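Local coordinates for chloromuconate cycloisomerase (Rhodococcus opacus, PDB 4M0X), which belongs to the enolase superfamily, as a manganese-binding member of the muconate lactonizing enzyme family with a barrel domain and an N-terminal capping domain, at residues G144-I150 with R179-V183; A269-P273 with I309-Y314; V34-V38 with L360-L365; T3-M8 with I78-P83. All blocks are in the same frame, centred on the assembly; numbering follows the deposited sequence.

Contact 1: G144-I150 with R179-V183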
loop_
_atom_site.group_PDB
_atom_site.type_symbol
_atom_site.label_atom_id
_atom_site.label_comp_id
_atom_site.label_asym_id
_atom_site.label_seq_id
_atom_site.Cartn_x
_atom_site.Cartn_y
_atom_site.Cartn_z
ATOM N N GLY A 144 -3.984 -43.120 -4.335
ATOM C CA GLY A 144 -4.505 -44.404 -3.895
ATOM C C GLY A 144 -4.805 -44.457 -2.411
ATOM O O GLY A 144 -4.690 -43.453 -1.687
ATOM N N SER A 145 -5.185 -45.638 -1.954
ATOM C CA SER A 145 -5.560 -45.813 -0.575
ATOM C C SER A 145 -4.346 -45.693 0.338
ATOM O O SER A 145 -3.224 -45.753 -0.142
ATOM C CB SER A 145 -6.218 -47.160 -0.460
ATOM O OG SER A 145 -7.017 -47.329 -1.620
ATOM N N ALA A 146 -4.569 -45.488 1.637
ATOM C CA ALA A 146 -3.474 -45.348 2.608
ATOM C C ALA A 146 -2.804 -46.683 2.922
ATOM O O ALA A 146 -1.717 -46.735 3.522
ATOM C CB ALA A 146 -3.968 -44.698 3.883
ATOM N N SER A 147 -3.472 -47.758 2.519
ATOM C CA SER A 147 -3.009 -49.118 2.735
ATOM C C SER A 147 -1.826 -49.402 1.786
ATOM O O SER A 147 -0.685 -49.669 2.221
ATOM C CB SER A 147 -4.177 -50.058 2.447
ATOM O OG SER A 147 -3.822 -51.398 2.692
ATOM N N ASP A 148 -2.142 -49.324 0.485
ATOM C CA ASP A 148 -1.195 -49.432 -0.613
ATOM C C ASP A 148 0.024 -48.558 -0.371
ATOM O O ASP A 148 1.152 -49.011 -0.568
ATOM C CB ASP A 148 -1.856 -48.981 -1.931
ATOM C CG ASP A 148 -2.869 -49.989 -2.490
ATOM O OD1 ASP A 148 -3.244 -50.960 -1.793
ATOM O OD2 ASP A 148 -3.294 -49.795 -3.653
ATOM N N LEU A 149 -0.206 -47.313 0.052
ATOM C CA LEU A 149 0.877 -46.348 0.175
ATOM C C LEU A 149 1.824 -46.642 1.340
ATOM O O LEU A 149 3.024 -46.401 1.208
ATOM C CB LEU A 149 0.376 -44.899 0.208
ATOM C CG LEU A 149 -0.574 -44.368 -0.879
ATOM C CD1 LEU A 149 -1.033 -42.981 -0.463
ATOM C CD2 LEU A 149 0.004 -44.332 -2.290
ATOM N N ILE A 150 1.327 -47.176 2.460
ATOM C CA ILE A 150 2.248 -47.577 3.540
ATOM C C ILE A 150 3.225 -48.701 3.096
ATOM O O ILE A 150 4.415 -48.713 3.461
ATOM C CB ILE A 150 1.523 -47.892 4.867
ATOM C CG1 ILE A 150 0.901 -46.605 5.443
ATOM C CG2 ILE A 150 2.507 -48.460 5.880
ATOM C CD1 ILE A 150 0.148 -46.763 6.758
ATOM N N ARG A 179 -6.430 -39.660 5.143
ATOM C CA ARG A 179 -5.659 -40.590 4.337
ATOM C C ARG A 179 -4.174 -40.259 4.378
ATOM O O ARG A 179 -3.335 -41.136 4.591
ATOM C CB ARG A 179 -6.161 -40.602 2.888
ATOM C CG ARG A 179 -5.345 -41.465 1.937
ATOM C CD ARG A 179 -5.876 -41.372 0.520
ATOM N NE ARG A 179 -5.681 -40.050 -0.091
ATOM C CZ ARG A 179 -4.596 -39.678 -0.782
ATOM N NH1 ARG A 179 -3.570 -40.513 -0.981
ATOM N NH2 ARG A 179 -4.541 -38.461 -1.305
ATOM N N VAL A 180 -3.842 -38.992 4.183
ATOM C CA VAL A 180 -2.434 -38.620 4.112
ATOM C C VAL A 180 -1.787 -38.711 5.485
ATOM O O VAL A 180 -0.638 -39.157 5.600
ATOM C CB VAL A 180 -2.234 -37.251 3.444
ATOM C CG1 VAL A 180 -0.797 -36.780 3.553
ATOM C CG2 VAL A 180 -2.621 -37.361 1.992
ATOM N N LEU A 181 -2.530 -38.315 6.518
ATOM C CA LEU A 181 -2.018 -38.384 7.883
ATOM C C LEU A 181 -1.704 -39.836 8.212
ATOM O O LEU A 181 -0.777 -40.119 8.977
ATOM C CB LEU A 181 -3.014 -37.810 8.900
ATOM C CG LEU A 181 -3.252 -36.291 9.009
ATOM C CD1 LEU A 181 -4.550 -36.029 9.751
ATOM C CD2 LEU A 181 -2.124 -35.534 9.679
ATOM N N ASP A 182 -2.473 -40.750 7.619
ATOM C CA ASP A 182 -2.267 -42.175 7.836
ATOM C C ASP A 182 -0.889 -42.575 7.398
ATOM O O ASP A 182 -0.146 -43.145 8.177
ATOM C CB ASP A 182 -3.287 -43.007 7.073
ATOM C CG ASP A 182 -4.472 -43.380 7.912
ATOM O OD1 ASP A 182 -4.826 -42.608 8.840
ATOM O OD2 ASP A 182 -5.052 -44.456 7.640
ATOM N N VAL A 183 -0.551 -42.253 6.154
ATOM C CA VAL A 183 0.721 -42.656 5.565
ATOM C C VAL A 183 1.909 -41.980 6.232
ATOM O O VAL A 183 2.972 -42.569 6.346
ATOM C CB VAL A 183 0.761 -42.349 4.073
ATOM C CG1 VAL A 183 2.097 -42.781 3.501
ATOM C CG2 VAL A 183 -0.388 -43.049 3.362
#
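Two neighbouring outer helices of the TIM-type barrel meet here, 146-159 through its first turn and 173-183 through its last. Successive helices of a beta/alpha barrel run roughly parallel, and these do: the axes of 146-150 and 179-183 lie 25° apart in direction and approach to 9.1 Å, with Ala146 turned toward the partner helix. The apolar part centres on Val183. Its CG2 lies 4.0 Å from Ala146 CB, 3.7 Å from Leu149 CB and 4.3 Å from Ile150 CG1, and Val183 and Val180 rest on Phe166 of barrel strand 163-167. Ala146 CB also touches Asp182 CB at 3.7 Å; the carboxylate of Asp182 pairs with Arg178. The polar part belongs to Arg179, whose guanidinium is held by a salt bridge to Asp176 and a hydrogen bond to Lys167 O. Across the contact it offers little: Leu149 CD1 lies at the guanidinium edge, 3.6 Å from Arg179 NH1, and NH1 makes a weak hydrogen bond of 3.2 Å to Gly144 O, in the loop before helix 146-159.

Contact 2: A269-P273 with I309-Y314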
loop_
_atom_site.group_PDB
_atom_site.type_symbol
_atom_site.label_atom_id
_atom_site.label_comp_id
_atom_site.label_asym_id
_atom_site.label_seq_id
_atom_site.Cartn_x
_atom_site.Cartn_y
_atom_site.Cartn_z
ATOM N N ALA A 269 7.762 -24.349 -8.716
ATOM C CA ALA A 269 7.981 -25.657 -9.303
ATOM C C ALA A 269 8.392 -25.379 -10.744
ATOM O O ALA A 269 7.620 -24.820 -11.509
ATOM C CB ALA A 269 6.707 -26.469 -9.247
ATOM N N ILE A 270 9.621 -25.731 -11.103
ATOM C CA ILE A 270 10.100 -25.485 -12.453
ATOM C C ILE A 270 9.881 -26.715 -13.345
ATOM O O ILE A 270 10.142 -27.846 -12.923
ATOM C CB ILE A 270 11.580 -25.079 -12.430
ATOM C CG1 ILE A 270 11.798 -23.908 -11.462
ATOM C CG2 ILE A 270 12.074 -24.773 -13.843
ATOM C CD1 ILE A 270 11.249 -22.574 -11.928
ATOM N N LYS A 271 9.387 -26.495 -14.568
ATOM C CA LYS A 271 8.994 -27.579 -15.483
ATOM C C LYS A 271 9.021 -27.001 -16.864
ATOM O O LYS A 271 8.472 -25.930 -17.052
ATOM C CB LYS A 271 7.552 -28.012 -15.249
ATOM C CG LYS A 271 7.245 -28.859 -14.036
ATOM C CD LYS A 271 5.902 -29.566 -14.234
ATOM C CE LYS A 271 4.742 -28.841 -13.573
ATOM N NZ LYS A 271 4.274 -29.543 -12.344
ATOM N N ILE A 272 9.609 -27.712 -17.827
ATOM C CA ILE A 272 9.715 -27.207 -19.188
ATOM C C ILE A 272 8.384 -27.070 -19.963
ATOM O O ILE A 272 8.056 -25.969 -20.408
ATOM C CB ILE A 272 10.783 -27.957 -20.004
ATOM C CG1 ILE A 272 12.155 -27.629 -19.451
ATOM C CG2 ILE A 272 10.754 -27.532 -21.469
ATOM C CD1 ILE A 272 13.285 -28.284 -20.203
ATOM N N PRO A 273 7.606 -28.166 -20.105
ATOM C CA PRO A 273 6.381 -28.132 -20.921
ATOM C C PRO A 273 5.487 -26.934 -20.601
ATOM O O PRO A 273 5.096 -26.174 -21.473
ATOM C CB PRO A 273 5.656 -29.418 -20.508
ATOM C CG PRO A 273 6.714 -30.309 -19.997
ATOM C CD PRO A 273 7.659 -29.391 -19.289
ATOM N N ILE A 309 16.027 -33.755 -20.976
ATOM C CA ILE A 309 16.394 -32.344 -21.173
ATOM C C ILE A 309 16.150 -31.598 -19.866
ATOM O O ILE A 309 17.004 -30.839 -19.418
ATOM C CB ILE A 309 15.766 -31.672 -22.451
ATOM C CG1 ILE A 309 16.248 -30.249 -22.644
ATOM C CG2 ILE A 309 14.239 -31.609 -22.429
ATOM C CD1 ILE A 309 17.746 -30.078 -22.537
ATOM N N SER A 310 15.014 -31.870 -19.231
ATOM C CA SER A 310 14.740 -31.386 -17.881
ATOM C C SER A 310 15.856 -31.672 -16.896
ATOM O O SER A 310 16.268 -30.776 -16.181
ATOM C CB SER A 310 13.460 -31.998 -17.330
ATOM O OG SER A 310 12.369 -31.554 -18.093
ATOM N N ALA A 311 16.323 -32.917 -16.837
ATOM C CA ALA A 311 17.386 -33.284 -15.903
ATOM C C ALA A 311 18.614 -32.392 -16.110
ATOM O O ALA A 311 19.246 -31.934 -15.149
ATOM C CB ALA A 311 17.749 -34.757 -16.042
ATOM N N GLN A 312 18.930 -32.121 -17.368
ATOM C CA GLN A 312 20.048 -31.244 -17.671
ATOM C C GLN A 312 19.764 -29.819 -17.182
ATOM O O GLN A 312 20.590 -29.223 -16.490
ATOM C CB GLN A 312 20.408 -31.295 -19.154
ATOM C CG GLN A 312 21.337 -32.444 -19.485
ATOM C CD GLN A 312 21.668 -32.539 -20.955
ATOM O OE1 GLN A 312 21.868 -31.524 -21.633
ATOM N NE2 GLN A 312 21.733 -33.760 -21.463
ATOM N N LEU A 313 18.596 -29.287 -17.529
ATOM C CA LEU A 313 18.163 -27.989 -17.005
ATOM C C LEU A 313 18.429 -27.897 -15.503
ATOM O O LEU A 313 19.190 -27.029 -15.034
ATOM C CB LEU A 313 16.674 -27.768 -17.282
ATOM C CG LEU A 313 16.068 -26.534 -16.619
ATOM C CD1 LEU A 313 16.714 -25.263 -17.167
ATOM C CD2 LEU A 313 14.571 -26.496 -16.846
ATOM N N TYR A 314 17.810 -28.826 -14.762
ATOM C CA TYR A 314 17.865 -28.849 -13.306
ATOM C C TYR A 314 19.305 -28.941 -12.819
ATOM O O TYR A 314 19.655 -28.340 -11.817
ATOM C CB TYR A 314 17.017 -29.983 -12.745
ATOM C CG TYR A 314 15.559 -30.020 -13.203
ATOM C CD1 TYR A 314 14.994 -28.953 -13.902
ATOM C CD2 TYR A 314 14.726 -31.111 -12.888
ATOM C CE1 TYR A 314 13.668 -28.978 -14.306
ATOM C CE2 TYR A 314 13.386 -31.135 -13.294
ATOM C CZ TYR A 314 12.869 -30.064 -14.010
ATOM O OH TYR A 314 11.550 -30.035 -14.435
HETATM O O HOH W 1 10.705 -30.163 -16.871
#
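Residues 269-270 end a parallel barrel strand, and the chain then turns through Lys271 toward the short, weakly bonded helix around 272-273. Facing it is a regular turn of helix 304-316, with Leu313 N bonded to Ile309 O and Tyr314 N to Ser310 O. The backbones come closest at Ile272 and Ser310, 6.7 Å between CA atoms. The Ile272 side chain points across: its CG1 packs 3.7 Å from Leu313 CD2 and its CD1 4.1 Å from Ile309 CG2. Beside this apolar patch a buried water accepts from Ile272 N (2.9 Å), donates to Tyr314 OH (2.6 Å) and bonds Ser310 OG (2.5 Å). Tyr314 OH is also bonded to Ala298 O, and Ser310 OG to Met306 O. Lys271 points away from the helix, its NZ reaching Ala299 O and the manganese ligand Asp247, with the side chain about 4 Å from the ion. The water thus gives the NH of Ile272 a partner inside the core, next in sequence to Lys271, which reaches the metal ligand Asp247.

Contact 3: V34-V38 with L360-L365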
loop_
_atom_site.group_PDB
_atom_site.type_symbol
_atom_site.label_atom_id
_atom_site.label_comp_id
_atom_site.label_asym_id
_atom_site.label_seq_id
_atom_site.Cartn_x
_atom_site.Cartn_y
_atom_site.Cartn_z
ATOM N N VAL A 34 3.253 -36.601 -27.414
ATOM C CA VAL A 34 3.472 -36.409 -28.820
ATOM C C VAL A 34 4.988 -36.432 -28.957
ATOM O O VAL A 34 5.678 -35.653 -28.288
ATOM C CB VAL A 34 2.873 -35.066 -29.321
ATOM C CG1 VAL A 34 3.088 -34.894 -30.816
ATOM C CG2 VAL A 34 1.384 -34.990 -29.021
ATOM N N LEU A 35 5.537 -37.318 -29.780
ATOM C CA LEU A 35 6.987 -37.219 -30.039
ATOM C C LEU A 35 7.321 -36.340 -31.252
ATOM O O LEU A 35 6.941 -36.664 -32.367
ATOM C CB LEU A 35 7.665 -38.589 -30.158
ATOM C CG LEU A 35 9.152 -38.311 -30.355
ATOM C CD1 LEU A 35 9.892 -38.494 -29.050
ATOM C CD2 LEU A 35 9.765 -39.153 -31.453
ATOM N N VAL A 36 8.008 -35.221 -31.034
ATOM C CA VAL A 36 8.351 -34.315 -32.156
ATOM C C VAL A 36 9.726 -34.621 -32.708
ATOM O O VAL A 36 10.643 -34.972 -31.952
ATOM C CB VAL A 36 8.245 -32.841 -31.795
ATOM C CG1 VAL A 36 8.951 -31.972 -32.841
ATOM C CG2 VAL A 36 6.784 -32.459 -31.696
ATOM N N ARG A 37 9.848 -34.537 -34.033
ATOM C CA ARG A 37 11.105 -34.826 -34.699
ATOM C C ARG A 37 11.406 -33.775 -35.690
ATOM O O ARG A 37 10.541 -33.357 -36.464
ATOM C CB ARG A 37 11.054 -36.155 -35.406
ATOM C CG ARG A 37 11.126 -37.300 -34.427
ATOM C CD ARG A 37 10.690 -38.541 -35.158
ATOM N NE ARG A 37 11.830 -39.207 -35.765
ATOM C CZ ARG A 37 11.729 -40.276 -36.529
ATOM N NH1 ARG A 37 10.523 -40.767 -36.793
ATOM N NH2 ARG A 37 12.827 -40.817 -37.029
ATOM N N VAL A 38 12.646 -33.325 -35.644
ATOM C CA VAL A 38 13.086 -32.238 -36.485
ATOM C C VAL A 38 14.283 -32.822 -37.199
ATOM O O VAL A 38 15.211 -33.281 -36.538
ATOM C CB VAL A 38 13.457 -30.977 -35.654
ATOM C CG1 VAL A 38 13.630 -29.777 -36.563
ATOM C CG2 VAL A 38 12.370 -30.641 -34.646
ATOM N N LEU A 360 16.486 -41.461 -30.129
ATOM C CA LEU A 360 15.355 -42.276 -30.562
ATOM C C LEU A 360 15.653 -43.772 -30.711
ATOM O O LEU A 360 16.728 -44.183 -31.143
ATOM C CB LEU A 360 14.820 -41.795 -31.889
ATOM C CG LEU A 360 13.586 -40.936 -31.747
ATOM C CD1 LEU A 360 13.004 -40.730 -33.137
ATOM C CD2 LEU A 360 12.568 -41.551 -30.791
ATOM N N ASP A 361 14.674 -44.586 -30.368
ATOM C CA ASP A 361 14.664 -45.944 -30.838
ATOM C C ASP A 361 13.489 -46.065 -31.791
ATOM O O ASP A 361 12.338 -46.120 -31.365
ATOM C CB ASP A 361 14.531 -46.918 -29.677
ATOM C CG ASP A 361 14.417 -48.360 -30.132
ATOM O OD1 ASP A 361 13.753 -48.638 -31.171
ATOM O OD2 ASP A 361 14.979 -49.220 -29.413
ATOM N N GLU A 362 13.786 -46.138 -33.082
ATOM C CA GLU A 362 12.725 -46.028 -34.083
ATOM C C GLU A 362 11.786 -47.236 -34.133
ATOM O O GLU A 362 10.652 -47.145 -34.584
ATOM C CB GLU A 362 13.313 -45.668 -35.436
ATOM C CG GLU A 362 13.781 -44.231 -35.456
ATOM C CD GLU A 362 13.856 -43.659 -36.849
ATOM O OE1 GLU A 362 12.784 -43.505 -37.497
ATOM O OE2 GLU A 362 14.989 -43.362 -37.295
ATOM N N GLU A 363 12.254 -48.358 -33.625
ATOM C CA GLU A 363 11.397 -49.516 -33.542
ATOM C C GLU A 363 10.390 -49.318 -32.422
ATOM O O GLU A 363 9.185 -49.552 -32.617
ATOM C CB GLU A 363 12.212 -50.809 -33.359
ATOM C CG GLU A 363 11.394 -52.063 -33.095
ATOM C CD GLU A 363 10.319 -52.350 -34.136
ATOM O OE1 GLU A 363 10.316 -51.742 -35.238
ATOM O OE2 GLU A 363 9.462 -53.213 -33.833
ATOM N N ARG A 364 10.871 -48.864 -31.264
ATOM C CA ARG A 364 9.966 -48.556 -30.149
ATOM C C ARG A 364 8.967 -47.451 -30.503
ATOM O O ARG A 364 7.785 -47.543 -30.151
ATOM C CB ARG A 364 10.755 -48.157 -28.920
ATOM C CG ARG A 364 11.153 -49.302 -28.051
ATOM C CD ARG A 364 12.483 -48.947 -27.457
ATOM N NE ARG A 364 13.223 -50.148 -27.118
ATOM C CZ ARG A 364 13.456 -50.523 -25.879
ATOM N NH1 ARG A 364 13.042 -49.737 -24.882
ATOM N NH2 ARG A 364 14.129 -51.643 -25.637
ATOM N N LEU A 365 9.441 -46.409 -31.183
ATOM C CA LEU A 365 8.553 -45.358 -31.607
ATOM C C LEU A 365 7.424 -45.966 -32.449
ATOM O O LEU A 365 6.239 -45.682 -32.216
ATOM C CB LEU A 365 9.280 -44.252 -32.383
ATOM C CG LEU A 365 8.299 -43.278 -33.070
ATOM C CD1 LEU A 365 7.403 -42.548 -32.073
ATOM C CD2 LEU A 365 9.011 -42.275 -33.961
#
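This contact brings the C-terminal end of the chain onto the N-terminal sheet, joining a strand to the start of helix 362-368 through side chains alone. Only alternate residues of the strand take part. Leu35 and Arg37 point toward the helix, whereas Val34 and Val36 pack on the other face of the sheet, against helix 63-74. Leu35 CD2 sits 3.7 Å from Leu360 CD2 and 4.1 Å from Leu365 CD2. Arg37 closes this apolar patch: Leu360 CD1 lies over one face of its guanidinium, 3.3 Å from NE, and Leu365 CD2 is 3.5 Å from NH1. At the guanidinium edge, NH2 of Arg37 meets Glu362 OE1 at 2.7 Å in a salt bridge whose hydrogen-bond geometry is weak, while its NE pairs with Glu45 of the adjoining strand. Asp361 is the N-cap of the helix; its OD1 accepts from Arg364 N at 2.9 Å and, weakly, from Glu363 N. A C-terminal segment returning to pack against the N-terminal capping domain is characteristic of the two-domain enolase-superfamily fold.

Contact 4: T3-M8 with I78-P83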
loop_
_atom_site.group_PDB
_atom_site.type_symbol
_atom_site.label_atom_id
_atom_site.label_comp_id
_atom_site.label_asym_id
_atom_site.label_seq_id
_atom_site.Cartn_x
_atom_site.Cartn_y
_atom_site.Cartn_z
ATOM N N THR A 3 21.942 -24.079 -44.141
ATOM C CA THR A 3 21.385 -25.249 -43.356
ATOM C C THR A 3 20.012 -24.871 -42.843
ATOM O O THR A 3 19.835 -23.813 -42.228
ATOM C CB THR A 3 22.240 -25.658 -42.140
ATOM O OG1 THR A 3 23.632 -25.549 -42.461
ATOM C CG2 THR A 3 21.875 -27.095 -41.651
ATOM N N THR A 4 19.042 -25.732 -43.116
ATOM C CA THR A 4 17.646 -25.408 -42.886
ATOM C C THR A 4 16.950 -26.644 -42.314
ATOM O O THR A 4 17.462 -27.758 -42.466
ATOM C CB THR A 4 16.958 -24.920 -44.186
ATOM O OG1 THR A 4 17.061 -25.929 -45.201
ATOM C CG2 THR A 4 17.587 -23.591 -44.700
ATOM N N ILE A 5 15.828 -26.435 -41.616
ATOM C CA ILE A 5 14.983 -27.540 -41.161
ATOM C C ILE A 5 14.168 -28.029 -42.341
ATOM O O ILE A 5 13.583 -27.237 -43.070
ATOM C CB ILE A 5 14.085 -27.166 -39.952
ATOM C CG1 ILE A 5 14.847 -27.369 -38.640
ATOM C CG2 ILE A 5 12.852 -28.061 -39.848
ATOM C CD1 ILE A 5 15.550 -26.137 -38.132
ATOM N N THR A 6 14.131 -29.344 -42.502
ATOM C CA THR A 6 13.632 -30.009 -43.705
ATOM C C THR A 6 12.286 -30.699 -43.467
ATOM O O THR A 6 11.343 -30.546 -44.244
ATOM C CB THR A 6 14.722 -30.999 -44.188
ATOM O OG1 THR A 6 15.594 -30.295 -45.053
ATOM C CG2 THR A 6 14.175 -32.180 -44.942
ATOM N N GLU A 7 12.218 -31.477 -42.393
ATOM C CA GLU A 7 10.987 -32.079 -41.969
ATOM C C GLU A 7 10.783 -31.857 -40.472
ATOM O O GLU A 7 11.720 -31.528 -39.733
ATOM C CB GLU A 7 11.007 -33.564 -42.279
ATOM C CG GLU A 7 11.224 -33.903 -43.742
ATOM C CD GLU A 7 11.933 -35.230 -43.902
ATOM O OE1 GLU A 7 12.906 -35.302 -44.702
ATOM O OE2 GLU A 7 11.529 -36.190 -43.193
ATOM N N MET A 8 9.531 -31.999 -40.049
ATOM C CA MET A 8 9.170 -32.075 -38.653
ATOM C C MET A 8 7.891 -32.881 -38.588
ATOM O O MET A 8 6.882 -32.493 -39.175
ATOM C CB MET A 8 8.962 -30.685 -38.057
ATOM C CG MET A 8 8.378 -30.717 -36.648
ATOM S SD MET A 8 8.205 -29.093 -35.893
ATOM C CE MET A 8 6.951 -28.303 -36.900
ATOM N N ILE A 78 8.815 -23.281 -38.757
ATOM C CA ILE A 78 9.953 -24.164 -38.451
ATOM C C ILE A 78 10.562 -24.825 -39.695
ATOM O O ILE A 78 11.792 -24.847 -39.857
ATOM C CB ILE A 78 9.597 -25.227 -37.372
ATOM C CG1 ILE A 78 8.944 -24.567 -36.130
ATOM C CG2 ILE A 78 10.810 -26.057 -36.982
ATOM C CD1 ILE A 78 9.821 -23.597 -35.363
ATOM N N ILE A 79 9.722 -25.370 -40.572
ATOM C CA ILE A 79 10.205 -25.873 -41.858
ATOM C C ILE A 79 10.866 -24.748 -42.691
ATOM O O ILE A 79 10.251 -23.709 -42.967
ATOM C CB ILE A 79 9.055 -26.496 -42.672
ATOM C CG1 ILE A 79 8.166 -27.407 -41.802
ATOM C CG2 ILE A 79 9.587 -27.172 -43.931
ATOM C CD1 ILE A 79 8.660 -28.823 -41.567
ATOM N N GLY A 80 12.123 -24.959 -43.073
ATOM C CA GLY A 80 12.853 -24.019 -43.927
ATOM C C GLY A 80 13.661 -22.968 -43.190
ATOM O O GLY A 80 14.338 -22.133 -43.824
ATOM N N ARG A 81 13.579 -23.010 -41.854
ATOM C CA ARG A 81 14.279 -22.080 -40.968
ATOM C C ARG A 81 15.696 -22.536 -40.650
ATOM O O ARG A 81 16.033 -23.722 -40.773
ATOM C CB ARG A 81 13.480 -21.895 -39.678
ATOM C CG ARG A 81 14.321 -21.745 -38.403
ATOM C CD ARG A 81 13.600 -21.211 -37.145
ATOM N NE ARG A 81 12.577 -20.185 -37.391
ATOM C CZ ARG A 81 12.817 -18.924 -37.751
ATOM N NH1 ARG A 81 14.077 -18.509 -37.911
ATOM N NH2 ARG A 81 11.785 -18.080 -37.948
ATOM N N ASP A 82 16.532 -21.574 -40.265
ATOM C CA ASP A 82 17.866 -21.851 -39.741
ATOM C C ASP A 82 17.773 -22.489 -38.334
ATOM O O ASP A 82 17.300 -21.858 -37.380
ATOM C CB ASP A 82 18.665 -20.553 -39.711
ATOM C CG ASP A 82 20.145 -20.758 -39.380
ATOM O OD1 ASP A 82 20.602 -21.897 -39.054
ATOM O OD2 ASP A 82 20.856 -19.727 -39.438
ATOM N N PRO A 83 18.229 -23.747 -38.204
ATOM C CA PRO A 83 18.070 -24.532 -36.987
ATOM C C PRO A 83 18.699 -23.879 -35.758
ATOM O O PRO A 83 18.281 -24.180 -34.621
ATOM C CB PRO A 83 18.811 -25.835 -37.293
ATOM C CG PRO A 83 19.087 -25.847 -38.744
ATOM C CD PRO A 83 19.022 -24.443 -39.228
#
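A tight type II turn, Ile78 to Arg81, fits against the beginning of the first strand, with Ile5 as the main bump, set between Ile78 and Pro83. Its CB rests 3.3 Å from Ile78 O, its CG2 is 4.0 Å from Ile78 CG2, and its CD1 points toward the Pro83 ring. Val38 of the neighbouring strand also touches Ile5. Two backbone hydrogen bonds hold the fit: Ile5 N to Arg81 O at 2.8 Å and Gly80 N to Ile5 O at 2.7 Å. Thr4 CA adds a CA-H...O contact of 3.1 Å to Arg81 O. The turn lies between helices 63-74 and 86-96 of the enolase-type N-terminal domain, whose helices pack on an antiparallel sheet. Gly80 takes phi/psi of 92/-2, where a CB would be jammed against the carbonyl oxygen of Ile79. Next along the strand, Thr6 and Glu7 both face Arg39 in a classic beta bulge. Past the bulge, Ile79 bumps the backbone, its CD1 3.6 Å from Met8 N and 4.0 Å from Met8 CB. Met8 stretches alongside to bring its CE within 4.1 Å of Ile78 CB, with Ile107 of helix 101-118 meeting both side chains.

Overall arrangement
Starting at the N terminus, the first strand is met by the 78-83 turn, so contact 4 closes a loop wholly within the N-terminal domain. Before that loop is closed the chain has passed 34-38, whose partner comes only near the C terminus; contacts 3 and 4 therefore cross. They also touch, through the adjacent strands 5-17 and 27-40, where Val38 CG1 lies 3.4 Å from Ile5 CG1. Contact 3 closes a loop that takes in most of the chain, the barrel included, and contacts 1 and 2 nest in series inside it: contact 1 between early outer helices, contact 2 between a later strand end and helix 304-316. Contacts 1 and 4 lie on opposite sides of the chain's centre.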